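Amidohydrolase 3 domain-containing protein (PDB 3IGH) is uncharacterised but probably acts as a metal-dependent hydrolase of the amidohydrolase family, cleaving carbon-nitrogen bonds other than peptide bonds. Local coordinates at residues T10-S14 against G457-P461; M60-S66 against Y443-A448; H196-V202 against P405-W409; V356-P362 against A393-T399. Numbering follows the deposited sequence.

Interaction 1 (T10-S14 against G457-P461)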
loop_
_atom_site.group_PDB
_atom_site.type_symbol
_atom_site.label_atom_id
_atom_site.label_comp_id
_atom_site.label_asym_id
_atom_site.label_seq_id
_atom_site.Cartn_x
_atom_site.Cartn_y
_atom_site.Cartn_z
ATOM N N THR A 10 20.770 -7.206 -28.690
ATOM C CA THR A 10 20.341 -5.885 -29.110
ATOM C C THR A 10 19.167 -5.480 -28.234
ATOM O O THR A 10 18.069 -6.039 -28.331
ATOM C CB THR A 10 19.963 -5.870 -30.599
ATOM O OG1 THR A 10 21.123 -6.176 -31.383
ATOM C CG2 THR A 10 19.423 -4.512 -31.013
ATOM N N ILE A 11 19.421 -4.510 -27.367
ATOM C CA ILE A 11 18.436 -4.098 -26.378
ATOM C C ILE A 11 17.922 -2.721 -26.738
ATOM O O ILE A 11 18.677 -1.756 -26.729
ATOM C CB ILE A 11 19.043 -4.081 -24.956
ATOM C CG1 ILE A 11 19.579 -5.473 -24.600
ATOM C CG2 ILE A 11 17.998 -3.613 -23.931
ATOM C CD1 ILE A 11 20.853 -5.454 -23.801
ATOM N N TYR A 12 16.634 -2.640 -27.070
ATOM C CA TYR A 12 15.974 -1.348 -27.284
ATOM C C TYR A 12 15.564 -0.793 -25.928
ATOM O O TYR A 12 14.807 -1.432 -25.203
ATOM C CB TYR A 12 14.737 -1.510 -28.176
ATOM C CG TYR A 12 15.068 -1.821 -29.618
ATOM C CD1 TYR A 12 15.327 -0.798 -30.522
ATOM C CD2 TYR A 12 15.136 -3.138 -30.074
ATOM C CE1 TYR A 12 15.638 -1.072 -31.847
ATOM C CE2 TYR A 12 15.451 -3.422 -31.399
ATOM C CZ TYR A 12 15.700 -2.380 -32.280
ATOM O OH TYR A 12 16.015 -2.636 -33.598
ATOM N N THR A 13 16.074 0.385 -25.585
ATOM C CA THR A 13 15.767 0.992 -24.296
ATOM C C THR A 13 14.679 2.040 -24.425
ATOM O O THR A 13 14.046 2.393 -23.436
ATOM C CB THR A 13 17.004 1.645 -23.627
ATOM O OG1 THR A 13 17.408 2.802 -24.370
ATOM C CG2 THR A 13 18.162 0.651 -23.521
ATOM N N SER A 14 14.480 2.540 -25.643
ATOM C CA SER A 14 13.502 3.594 -25.913
ATOM C C SER A 14 13.123 3.535 -27.390
ATOM O O SER A 14 13.941 3.139 -28.226
ATOM C CB SER A 14 14.100 4.962 -25.560
ATOM O OG SER A 14 13.184 6.006 -25.793
ATOM N N GLY A 457 8.375 1.649 -18.680
ATOM C CA GLY A 457 8.144 1.967 -20.087
ATOM C C GLY A 457 9.400 2.117 -20.924
ATOM O O GLY A 457 9.338 2.043 -22.155
ATOM N N LYS A 458 10.528 2.347 -20.250
ATOM C CA LYS A 458 11.839 2.415 -20.902
ATOM C C LYS A 458 12.805 1.454 -20.212
ATOM O O LYS A 458 12.535 0.985 -19.108
ATOM C CB LYS A 458 12.396 3.839 -20.860
ATOM C CG LYS A 458 11.678 4.839 -21.761
ATOM C CD LYS A 458 12.401 6.183 -21.759
ATOM C CE LYS A 458 11.568 7.280 -22.407
ATOM N NZ LYS A 458 11.424 7.121 -23.881
ATOM N N LEU A 459 13.925 1.138 -20.858
ATOM C CA LEU A 459 14.921 0.280 -20.197
ATOM C C LEU A 459 16.201 1.074 -19.940
ATOM O O LEU A 459 17.317 0.579 -20.095
ATOM C CB LEU A 459 15.159 -1.036 -20.962
ATOM C CG LEU A 459 13.997 -2.040 -21.033
ATOM C CD1 LEU A 459 14.271 -3.126 -22.076
ATOM C CD2 LEU A 459 13.654 -2.675 -19.662
ATOM N N GLU A 460 16.004 2.329 -19.547
ATOM C CA GLU A 460 17.085 3.223 -19.146
ATOM C C GLU A 460 17.240 3.112 -17.629
ATOM O O GLU A 460 16.322 2.618 -16.966
ATOM C CB GLU A 460 16.746 4.655 -19.571
ATOM C CG GLU A 460 16.844 4.865 -21.080
ATOM C CD GLU A 460 16.155 6.131 -21.571
ATOM O OE1 GLU A 460 15.987 6.263 -22.804
ATOM O OE2 GLU A 460 15.784 6.990 -20.741
ATOM N N PRO A 461 18.410 3.521 -17.079
ATOM C CA PRO A 461 18.614 3.541 -15.618
ATOM C C PRO A 461 17.502 4.242 -14.822
ATOM O O PRO A 461 17.042 5.316 -15.209
ATOM C CB PRO A 461 19.948 4.286 -15.464
ATOM C CG PRO A 461 20.689 3.954 -16.714
ATOM C CD PRO A 461 19.636 3.934 -17.797
#
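This contact lies in the small beta domain beside the amidohydrolase barrel. It joins a strand near the N-terminus to the loop between helix 436-450 and strand 467-470. Gly457, in this loop, has a phi of 120°, where a side chain would clash with the preceding carbonyl. Its carbonyl packs on Pro61 of the adjoining strand. Lys458 follows in an extended conformation. Its CA lies 3.4 Å from Thr13 O, and its NZ donates a 2.8 Å hydrogen bond to Ser14 OG. The lysine also makes a cation-pi contact with Tyr445, so its charge ties the strand end to helix 436-450. Leu459 is the nearest point of the backbones, its CA 4.2 Å from that of Thr13. Leu459 N donates to Thr13 O at 2.9 Å. That carbonyl belongs to a classic beta bulge, in which Thr13 and Ser14 both face Lys19 of strand 19-21. The Leu459 side chain fills the space beside Ile11, with CD1 4.2 Å from Ile11 CG2, and also touches Val59 and Pro61. Glu460 reaches across the end of the strand. Glu460 CG sits 3.9 Å from Thr13 OG1, and Glu460 OE1 ends 3.6 Å from Ser14 CB.

Interaction 2 (M60-S66 against Y443-A448)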
loop_
_atom_site.group_PDB
_atom_site.type_symbol
_atom_site.label_atom_id
_atom_site.label_comp_id
_atom_site.label_asym_id
_atom_site.label_seq_id
_atom_site.Cartn_x
_atom_site.Cartn_y
_atom_site.Cartn_z
ATOM N N MET A 60 13.145 -5.642 -25.763
ATOM C CA MET A 60 12.388 -4.384 -25.783
ATOM C C MET A 60 11.662 -4.212 -24.440
ATOM O O MET A 60 11.465 -5.205 -23.730
ATOM C CB MET A 60 11.408 -4.325 -26.981
ATOM C CG MET A 60 10.260 -5.334 -26.978
ATOM S SD MET A 60 9.006 -5.111 -28.292
ATOM C CE MET A 60 7.909 -3.915 -27.521
ATOM N N PRO A 61 11.281 -2.965 -24.079
ATOM C CA PRO A 61 10.409 -2.830 -22.913
ATOM C C PRO A 61 9.133 -3.641 -23.103
ATOM O O PRO A 61 8.621 -3.759 -24.221
ATOM C CB PRO A 61 10.088 -1.336 -22.880
ATOM C CG PRO A 61 11.237 -0.688 -23.573
ATOM C CD PRO A 61 11.633 -1.649 -24.651
ATOM N N ALA A 62 8.640 -4.226 -22.021
ATOM C CA ALA A 62 7.440 -5.047 -22.113
ATOM C C ALA A 62 6.216 -4.185 -22.437
ATOM O O ALA A 62 6.240 -2.963 -22.252
ATOM C CB ALA A 62 7.245 -5.838 -20.820
ATOM N N PHE A 63 5.169 -4.807 -22.973
ATOM C CA PHE A 63 3.944 -4.086 -23.254
ATOM C C PHE A 63 3.260 -3.659 -21.947
ATOM O O PHE A 63 3.376 -4.329 -20.910
ATOM C CB PHE A 63 2.994 -4.916 -24.125
ATOM C CG PHE A 63 3.476 -5.089 -25.553
ATOM C CD1 PHE A 63 3.288 -4.075 -26.494
ATOM C CD2 PHE A 63 4.124 -6.254 -25.946
ATOM C CE1 PHE A 63 3.721 -4.227 -27.816
ATOM C CE2 PHE A 63 4.564 -6.421 -27.264
ATOM C CZ PHE A 63 4.369 -5.406 -28.197
ATOM N N PHE A 64 2.582 -2.521 -22.017
ATOM C CA PHE A 64 1.819 -1.986 -20.889
ATOM C C PHE A 64 0.420 -1.708 -21.447
ATOM O O PHE A 64 0.240 -0.801 -22.253
ATOM C CB PHE A 64 2.507 -0.702 -20.398
ATOM C CG PHE A 64 2.005 -0.168 -19.065
ATOM C CD1 PHE A 64 2.920 0.313 -18.135
ATOM C CD2 PHE A 64 0.639 -0.122 -18.744
ATOM C CE1 PHE A 64 2.500 0.815 -16.891
ATOM C CE2 PHE A 64 0.209 0.375 -17.514
ATOM C CZ PHE A 64 1.155 0.846 -16.582
ATOM N N ASP A 65 -0.565 -2.508 -21.054
ATOM C CA ASP A 65 -1.924 -2.289 -21.520
ATOM C C ASP A 65 -2.578 -1.286 -20.582
ATOM O O ASP A 65 -2.882 -1.608 -19.448
ATOM C CB ASP A 65 -2.716 -3.603 -21.527
ATOM C CG ASP A 65 -4.061 -3.487 -22.254
ATOM O OD1 ASP A 65 -4.826 -2.528 -22.017
ATOM O OD2 ASP A 65 -4.389 -4.398 -23.039
ATOM N N SER A 66 -2.829 -0.080 -21.071
ATOM C CA SER A 66 -3.270 1.002 -20.182
ATOM C C SER A 66 -4.762 1.001 -19.832
ATOM O O SER A 66 -5.232 1.917 -19.148
ATOM C CB SER A 66 -2.841 2.365 -20.748
ATOM O OG SER A 66 -3.463 2.614 -21.992
ATOM N N TYR A 443 2.560 1.834 -26.786
ATOM C CA TYR A 443 2.221 0.614 -26.070
ATOM C C TYR A 443 3.208 0.278 -24.934
ATOM O O TYR A 443 3.079 -0.751 -24.267
ATOM C CB TYR A 443 2.177 -0.537 -27.065
ATOM C CG TYR A 443 1.021 -1.498 -26.901
ATOM C CD1 TYR A 443 0.500 -2.158 -28.007
ATOM C CD2 TYR A 443 0.454 -1.760 -25.651
ATOM C CE1 TYR A 443 -0.551 -3.054 -27.885
ATOM C CE2 TYR A 443 -0.612 -2.655 -25.516
ATOM C CZ TYR A 443 -1.111 -3.301 -26.644
ATOM O OH TYR A 443 -2.159 -4.201 -26.542
ATOM N N THR A 444 4.212 1.121 -24.731
ATOM C CA THR A 444 5.170 0.894 -23.652
ATOM C C THR A 444 5.249 2.140 -22.770
ATOM O O THR A 444 4.527 2.244 -21.764
ATOM C CB THR A 444 6.570 0.452 -24.191
ATOM O OG1 THR A 444 7.053 1.426 -25.125
ATOM C CG2 THR A 444 6.491 -0.913 -24.885
ATOM N N TYR A 445 6.090 3.099 -23.157
ATOM C CA TYR A 445 6.246 4.334 -22.388
ATOM C C TYR A 445 4.983 5.199 -22.401
ATOM O O TYR A 445 4.653 5.813 -21.391
ATOM C CB TYR A 445 7.459 5.126 -22.879
ATOM C CG TYR A 445 7.813 6.360 -22.074
ATOM C CD1 TYR A 445 8.360 6.257 -20.794
ATOM C CD2 TYR A 445 7.631 7.636 -22.615
ATOM C CE1 TYR A 445 8.697 7.400 -20.065
ATOM C CE2 TYR A 445 7.966 8.781 -21.901
ATOM C CZ TYR A 445 8.502 8.657 -20.631
ATOM O OH TYR A 445 8.829 9.789 -19.928
ATOM N N GLY A 446 4.275 5.215 -23.532
ATOM C CA GLY A 446 3.043 5.997 -23.672
ATOM C C GLY A 446 2.007 5.543 -22.656
ATOM O O GLY A 446 1.495 6.351 -21.880
ATOM N N SER A 447 1.759 4.236 -22.624
ATOM C CA SER A 447 0.840 3.626 -21.656
ATOM C C SER A 447 1.239 3.836 -20.193
ATOM O O SER A 447 0.386 4.092 -19.337
ATOM C CB SER A 447 0.720 2.143 -21.940
ATOM O OG SER A 447 -0.206 1.899 -22.979
ATOM N N ALA A 448 2.532 3.735 -19.913
ATOM C CA ALA A 448 3.043 3.978 -18.564
ATOM C C ALA A 448 2.800 5.415 -18.108
ATOM O O ALA A 448 2.320 5.650 -16.998
ATOM C CB ALA A 448 4.513 3.646 -18.502
HETATM O O HOH W 1 -2.519 -5.750 -24.460
#
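This is a buried strand-to-helix contact within the TIM barrel of the amidohydrolase fold. The first barrel strand, within 58-68, packs against helix 436-450, which follows the last barrel strand and two further helices. Strand 63-65 and helix 443-448 approach to 6.4 Å between axes and cross at 41°. The helix has a wider pi-type turn at 443-446 and a kink. Tyr443 O is turned to the strand there and accepts from Phe64 N at 2.9 Å. Phe63 CA adds a CA-H...O contact to Tyr443 O at 3.6 Å. The side chains interlock around these backbone contacts. The edge of the Phe63 ring meets the face of the Tyr443 ring, a T-shaped pair with centroids 4.9 Å apart. The Phe64 ring takes Ala448 CA over one face, a CH-pi contact of 4.0 Å to the centroid. Thr444 fits its methyl against Pro61, with CG2 4.1 Å from Pro61 CB. Ser447 OG is 2.8 Å from Phe64 O, but Ser442 O competes for its proton. Asp65 OD2 is hydrogen-bonded to Thr399 OG1, just beyond strand 395-397. Asp65 OD2 also accepts from a water at 2.7 Å, and that water in turn accepts from Tyr443 OH at 2.6 Å.

Interaction 3 (H196-V202 against P405-W409); sequences HLLDLGV and PADPW. With SO4 (sulfate ion), chain J.
Leu200, Ala406 and Pro408 form the centre of this contact. Residues 196-199 are the last turn of helix 183-199. Gly201, at phi 85° and psi 12°, ends it in a Schellman motif, with Val202 N bonded to Leu197 O at 3.0 Å. Leu200 points toward the other segment in an m,t rotamer; its CA is 6.1 Å from that of Asp407. Leu200 CD1 lies 3.9 Å from Ala406 CB, and its CB 3.9 Å from Pro408 CD. Ala406 CB is also 3.9 Å from Leu197 CD2. In the TIM barrel, this joins the turn leading into strand 202-210 to the loop that follows strand 395-397. Ala406 (phi/psi -79/-18°) and Asp407 (-57/113°) lead into Pro408, at the N-terminal end of helix 408-417. Pro408 CG is 3.9 Å from Val202 CG2. Asp407 is the N-cap: its OD2 accepts from Trp409 N at 3.2 Å. A sulfate, probably from the crystallisation liquor, bridges the segments at one edge. Its O4 accepts from His196 NE2 at 3.0 Å and from Ala406 N at 2.9 Å.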
loop_
_atom_site.group_PDB
_atom_site.type_symbol
_atom_site.label_atom_id
_atom_site.label_comp_id
_atom_site.label_asym_id
_atom_site.label_seq_id
_atom_site.Cartn_x
_atom_site.Cartn_y
_atom_site.Cartn_z
ATOM N N HIS A 196 -2.215 -15.261 -18.707
ATOM C CA HIS A 196 -2.526 -15.032 -20.117
ATOM C C HIS A 196 -1.789 -13.805 -20.647
ATOM O O HIS A 196 -1.166 -13.854 -21.719
ATOM C CB HIS A 196 -4.044 -14.873 -20.273
ATOM C CG HIS A 196 -4.504 -14.680 -21.687
ATOM N ND1 HIS A 196 -4.635 -15.725 -22.577
ATOM C CD2 HIS A 196 -4.898 -13.568 -22.351
ATOM C CE1 HIS A 196 -5.074 -15.264 -23.734
ATOM N NE2 HIS A 196 -5.245 -13.958 -23.624
ATOM N N LEU A 197 -1.828 -12.710 -19.884
ATOM C CA LEU A 197 -1.157 -11.470 -20.279
ATOM C C LEU A 197 0.355 -11.607 -20.272
ATOM O O LEU A 197 1.024 -11.153 -21.200
ATOM C CB LEU A 197 -1.589 -10.296 -19.376
ATOM C CG LEU A 197 -3.055 -9.915 -19.596
ATOM C CD1 LEU A 197 -3.582 -9.109 -18.421
ATOM C CD2 LEU A 197 -3.257 -9.165 -20.920
ATOM N N LEU A 198 0.883 -12.250 -19.233
ATOM C CA LEU A 198 2.324 -12.460 -19.098
ATOM C C LEU A 198 2.865 -13.285 -20.274
ATOM O O LEU A 198 3.914 -12.957 -20.837
ATOM C CB LEU A 198 2.635 -13.143 -17.760
ATOM C CG LEU A 198 4.035 -13.091 -17.150
ATOM C CD1 LEU A 198 4.516 -11.665 -16.973
ATOM C CD2 LEU A 198 4.029 -13.811 -15.810
ATOM N N ASP A 199 2.116 -14.311 -20.676
ATOM C CA ASP A 199 2.483 -15.127 -21.846
ATOM C C ASP A 199 2.485 -14.337 -23.149
ATOM O O ASP A 199 3.170 -14.709 -24.101
ATOM C CB ASP A 199 1.572 -16.355 -21.979
ATOM C CG ASP A 199 1.879 -17.434 -20.945
ATOM O OD1 ASP A 199 2.919 -17.337 -20.253
ATOM O OD2 ASP A 199 1.071 -18.380 -20.819
ATOM N N LEU A 200 1.719 -13.246 -23.180
ATOM C CA LEU A 200 1.650 -12.367 -24.334
ATOM C C LEU A 200 2.688 -11.242 -24.312
ATOM O O LEU A 200 2.770 -10.448 -25.253
ATOM C CB LEU A 200 0.235 -11.786 -24.455
ATOM C CG LEU A 200 -0.804 -12.749 -25.029
ATOM C CD1 LEU A 200 -2.221 -12.236 -24.782
ATOM C CD2 LEU A 200 -0.539 -12.967 -26.521
ATOM N N GLY A 201 3.473 -11.161 -23.245
ATOM C CA GLY A 201 4.461 -10.086 -23.108
ATOM C C GLY A 201 3.911 -8.786 -22.510
ATOM O O GLY A 201 4.576 -7.753 -22.551
ATOM N N VAL A 202 2.702 -8.839 -21.953
ATOM C CA VAL A 202 2.100 -7.670 -21.288
ATOM C C VAL A 202 2.409 -7.784 -19.794
ATOM O O VAL A 202 1.861 -8.652 -19.106
ATOM C CB VAL A 202 0.565 -7.614 -21.509
ATOM C CG1 VAL A 202 -0.062 -6.378 -20.817
ATOM C CG2 VAL A 202 0.242 -7.589 -22.983
ATOM N N PRO A 405 -9.327 -8.774 -28.319
ATOM C CA PRO A 405 -8.251 -9.701 -27.965
ATOM C C PRO A 405 -7.101 -9.007 -27.230
ATOM O O PRO A 405 -6.793 -7.851 -27.511
ATOM C CB PRO A 405 -7.775 -10.237 -29.325
ATOM C CG PRO A 405 -8.353 -9.317 -30.341
ATOM C CD PRO A 405 -9.634 -8.843 -29.760
ATOM N N ALA A 406 -6.491 -9.709 -26.284
ATOM C CA ALA A 406 -5.421 -9.121 -25.464
ATOM C C ALA A 406 -4.069 -9.072 -26.171
ATOM O O ALA A 406 -3.198 -8.318 -25.757
ATOM C CB ALA A 406 -5.299 -9.861 -24.131
ATOM N N ASP A 407 -3.902 -9.865 -27.235
ATOM C CA ASP A 407 -2.613 -9.978 -27.948
ATOM C C ASP A 407 -2.148 -8.614 -28.437
ATOM O O ASP A 407 -2.806 -8.007 -29.285
ATOM C CB ASP A 407 -2.750 -10.944 -29.136
ATOM C CG ASP A 407 -1.432 -11.202 -29.865
ATOM O OD1 ASP A 407 -1.470 -12.002 -30.814
ATOM O OD2 ASP A 407 -0.372 -10.633 -29.517
ATOM N N PRO A 408 -1.031 -8.109 -27.870
ATOM C CA PRO A 408 -0.617 -6.751 -28.182
ATOM C C PRO A 408 -0.233 -6.552 -29.642
ATOM O O PRO A 408 -0.405 -5.457 -30.166
ATOM C CB PRO A 408 0.578 -6.510 -27.245
ATOM C CG PRO A 408 1.028 -7.846 -26.826
ATOM C CD PRO A 408 -0.157 -8.738 -26.860
ATOM N N TRP A 409 0.248 -7.604 -30.300
ATOM C CA TRP A 409 0.651 -7.492 -31.690
ATOM C C TRP A 409 -0.524 -7.246 -32.627
ATOM O O TRP A 409 -0.371 -6.554 -33.633
ATOM C CB TRP A 409 1.490 -8.704 -32.120
ATOM C CG TRP A 409 2.817 -8.711 -31.431
ATOM C CD1 TRP A 409 3.237 -9.589 -30.481
ATOM C CD2 TRP A 409 3.882 -7.759 -31.598
ATOM N NE1 TRP A 409 4.505 -9.265 -30.067
ATOM C CE2 TRP A 409 4.922 -8.144 -30.729
ATOM C CE3 TRP A 409 4.055 -6.621 -32.399
ATOM C CZ2 TRP A 409 6.127 -7.438 -30.638
ATOM C CZ3 TRP A 409 5.253 -5.924 -32.316
ATOM C CH2 TRP A 409 6.273 -6.336 -31.436
HETATM S S SO4 J . -8.247 -13.247 -25.817
HETATM O O1 SO4 J . -7.980 -14.657 -25.561
HETATM O O2 SO4 J . -8.549 -13.068 -27.233
HETATM O O3 SO4 J . -9.388 -12.805 -25.020
HETATM O O4 SO4 J . -7.067 -12.468 -25.468
#

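Interaction 4 (V356-P362 against A393-T399)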
loop_
_atom_site.group_PDB
_atom_site.type_symbol
_atom_site.label_atom_id
_atom_site.label_comp_id
_atom_site.label_asym_id
_atom_site.label_seq_id
_atom_site.Cartn_x
_atom_site.Cartn_y
_atom_site.Cartn_z
ATOM N N VAL A 356 -4.400 16.761 -20.935
ATOM C CA VAL A 356 -4.972 15.471 -20.542
ATOM C C VAL A 356 -4.174 14.313 -21.151
ATOM O O VAL A 356 -3.481 14.484 -22.166
ATOM C CB VAL A 356 -6.489 15.342 -20.873
ATOM C CG1 VAL A 356 -7.306 16.392 -20.115
ATOM C CG2 VAL A 356 -6.743 15.434 -22.371
ATOM N N ARG A 357 -4.245 13.162 -20.489
ATOM C CA ARG A 357 -3.664 11.914 -20.978
ATOM C C ARG A 357 -4.752 11.112 -21.686
ATOM O O ARG A 357 -5.909 11.182 -21.305
ATOM C CB ARG A 357 -3.088 11.112 -19.804
ATOM C CG ARG A 357 -1.770 11.670 -19.301
ATOM C CD ARG A 357 -1.499 11.284 -17.854
ATOM N NE ARG A 357 -2.355 11.970 -16.888
ATOM C CZ ARG A 357 -3.115 11.349 -15.982
ATOM N NH1 ARG A 357 -3.132 10.028 -15.925
ATOM N NH2 ARG A 357 -3.842 12.048 -15.119
ATOM N N LEU A 358 -4.385 10.373 -22.733
ATOM C CA LEU A 358 -5.370 9.602 -23.498
ATOM C C LEU A 358 -4.999 8.124 -23.581
ATOM O O LEU A 358 -3.882 7.778 -23.952
ATOM C CB LEU A 358 -5.534 10.167 -24.919
ATOM C CG LEU A 358 -5.854 11.656 -25.144
ATOM C CD1 LEU A 358 -5.797 11.997 -26.628
ATOM C CD2 LEU A 358 -7.217 12.033 -24.578
ATOM N N SER A 359 -5.953 7.258 -23.246
ATOM C CA SER A 359 -5.792 5.825 -23.453
ATOM C C SER A 359 -6.743 5.381 -24.560
ATOM O O SER A 359 -7.960 5.489 -24.428
ATOM C CB SER A 359 -6.070 5.069 -22.155
ATOM O OG SER A 359 -6.024 3.677 -22.344
ATOM N N VAL A 360 -6.177 4.895 -25.661
ATOM C CA VAL A 360 -6.979 4.525 -26.825
ATOM C C VAL A 360 -6.848 3.038 -27.129
ATOM O O VAL A 360 -5.905 2.386 -26.678
ATOM C CB VAL A 360 -6.600 5.355 -28.084
ATOM C CG1 VAL A 360 -6.910 6.842 -27.876
ATOM C CG2 VAL A 360 -5.146 5.147 -28.489
ATOM N N GLN A 361 -7.792 2.511 -27.904
ATOM C CA GLN A 361 -7.843 1.076 -28.174
ATOM C C GLN A 361 -7.892 0.811 -29.684
ATOM O O GLN A 361 -8.975 0.661 -30.247
ATOM C CB GLN A 361 -9.060 0.444 -27.486
ATOM C CG GLN A 361 -9.082 0.497 -25.949
ATOM C CD GLN A 361 -9.490 1.857 -25.415
ATOM O OE1 GLN A 361 -10.359 2.519 -25.980
ATOM N NE2 GLN A 361 -8.842 2.293 -24.337
ATOM N N PRO A 362 -6.723 0.798 -30.349
ATOM C CA PRO A 362 -6.666 0.652 -31.818
ATOM C C PRO A 362 -7.392 -0.548 -32.434
ATOM O O PRO A 362 -7.896 -0.428 -33.546
ATOM C CB PRO A 362 -5.163 0.615 -32.110
ATOM C CG PRO A 362 -4.568 1.430 -30.985
ATOM C CD PRO A 362 -5.379 1.022 -29.779
ATOM N N ALA A 393 -1.374 15.082 -27.169
ATOM C CA ALA A 393 -1.400 14.450 -25.844
ATOM C C ALA A 393 -0.488 13.239 -25.736
ATOM O O ALA A 393 -0.157 12.603 -26.743
ATOM C CB ALA A 393 -2.827 14.056 -25.473
ATOM N N GLU A 394 -0.088 12.926 -24.504
ATOM C CA GLU A 394 0.491 11.624 -24.211
ATOM C C GLU A 394 -0.572 10.568 -24.505
ATOM O O GLU A 394 -1.719 10.684 -24.070
ATOM C CB GLU A 394 0.930 11.543 -22.754
ATOM C CG GLU A 394 1.835 10.372 -22.473
ATOM C CD GLU A 394 3.297 10.676 -22.763
ATOM O OE1 GLU A 394 3.906 9.956 -23.588
ATOM O OE2 GLU A 394 3.833 11.631 -22.162
ATOM N N LEU A 395 -0.190 9.568 -25.288
ATOM C CA LEU A 395 -1.133 8.585 -25.790
ATOM C C LEU A 395 -0.670 7.194 -25.381
ATOM O O LEU A 395 0.484 6.832 -25.603
ATOM C CB LEU A 395 -1.205 8.696 -27.315
ATOM C CG LEU A 395 -2.290 7.985 -28.119
ATOM C CD1 LEU A 395 -3.631 8.663 -27.927
ATOM C CD2 LEU A 395 -1.914 8.017 -29.590
ATOM N N GLY A 396 -1.568 6.422 -24.776
ATOM C CA GLY A 396 -1.267 5.045 -24.405
ATOM C C GLY A 396 -2.155 4.094 -25.180
ATOM O O GLY A 396 -3.275 4.450 -25.542
ATOM N N PHE A 397 -1.653 2.888 -25.446
ATOM C CA PHE A 397 -2.448 1.881 -26.146
ATOM C C PHE A 397 -2.998 0.870 -25.151
ATOM O O PHE A 397 -2.374 0.559 -24.129
ATOM C CB PHE A 397 -1.612 1.140 -27.203
ATOM C CG PHE A 397 -1.422 1.898 -28.503
ATOM C CD1 PHE A 397 -1.934 3.181 -28.686
ATOM C CD2 PHE A 397 -0.694 1.317 -29.541
ATOM C CE1 PHE A 397 -1.744 3.868 -29.880
ATOM C CE2 PHE A 397 -0.492 1.992 -30.732
ATOM C CZ PHE A 397 -1.021 3.278 -30.902
ATOM N N SER A 398 -4.159 0.331 -25.487
ATOM C CA SER A 398 -4.820 -0.640 -24.653
ATOM C C SER A 398 -5.762 -1.484 -25.500
ATOM O O SER A 398 -5.992 -1.184 -26.666
ATOM C CB SER A 398 -5.611 0.076 -23.557
ATOM O OG SER A 398 -6.450 1.086 -24.080
ATOM N N THR A 399 -6.316 -2.528 -24.893
ATOM C CA THR A 399 -7.192 -3.443 -25.597
ATOM C C THR A 399 -8.618 -3.401 -25.078
ATOM O O THR A 399 -9.523 -3.872 -25.762
ATOM C CB THR A 399 -6.698 -4.906 -25.487
ATOM O OG1 THR A 399 -6.517 -5.253 -24.108
ATOM C CG2 THR A 399 -5.384 -5.095 -26.241
HETATM O O HOH W 2 -0.763 14.483 -22.091
#
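Two neighbouring parallel strands of the TIM barrel, the seventh and the eighth, pair here. Leu358 lies beside Leu395, Ser359 beside Gly396, and Val360 beside Phe397. The backbone bonds form a regular ladder. Leu358 N donates to Glu394 O at 3.0 Å, Gly396 N to Leu358 O at 2.8 Å, and Val360 N to Gly396 O at 2.9 Å. The next rung, Ser398 N to Val360 O at 2.9 Å, is bent and weak. Ser398 OG reinforces it by donating to Val360 O at 3.0 Å. With its proton used this way, Ser398 OG accepts from Gln361 NE2 at 2.7 Å. Ser359 OG is 3.1 Å from Ser398 OG, but its proton is not settled; it also bonds Ser66 OG of the first strand. Before the ladder begins, a water donates to Val356 O at 2.7 Å and accepts from Glu394 N at 2.9 Å. Arg357 leads away to a salt bridge with Asp310 and to Val450 O. The face bearing Leu358, Val360, Leu395 and Phe397 is apolar. Pro362 CG lies over the face of the Phe397 ring, a CH-pi contact 3.8 Å from its centroid. The chemistry is thus divided. Apolar side chains pack on that face, while Ser398 OG, with Gln361 NE2 and Val360 O, gathers polar groups at the C-terminal ends of the strands, where the active sites of such barrels lie.

In the fold
Interaction 2 is the hub and touches all the others. Interaction 1, centred 12 Å from it, meets it in the small beta domain, where strand 10-14 runs beside strand 58-68. Interactions 2 and 4, 11 Å apart at their centres, close the barrel by joining its first and last strands. Asp65 OD2 lies 2.5 Å from Thr399 OG1, and Ser66 OG 2.8 Å from Ser359 OG. Interaction 3 joins interaction 2 through Phe63 N, 3.0 Å from Gly201 O, and touches interaction 4 where Pro405 O packs 3.3 Å from Thr399 CG2. Segment 60-66 is followed by His67, first histidine of an HxH motif that binds metal in many amidohydrolases and probably marks the active site here.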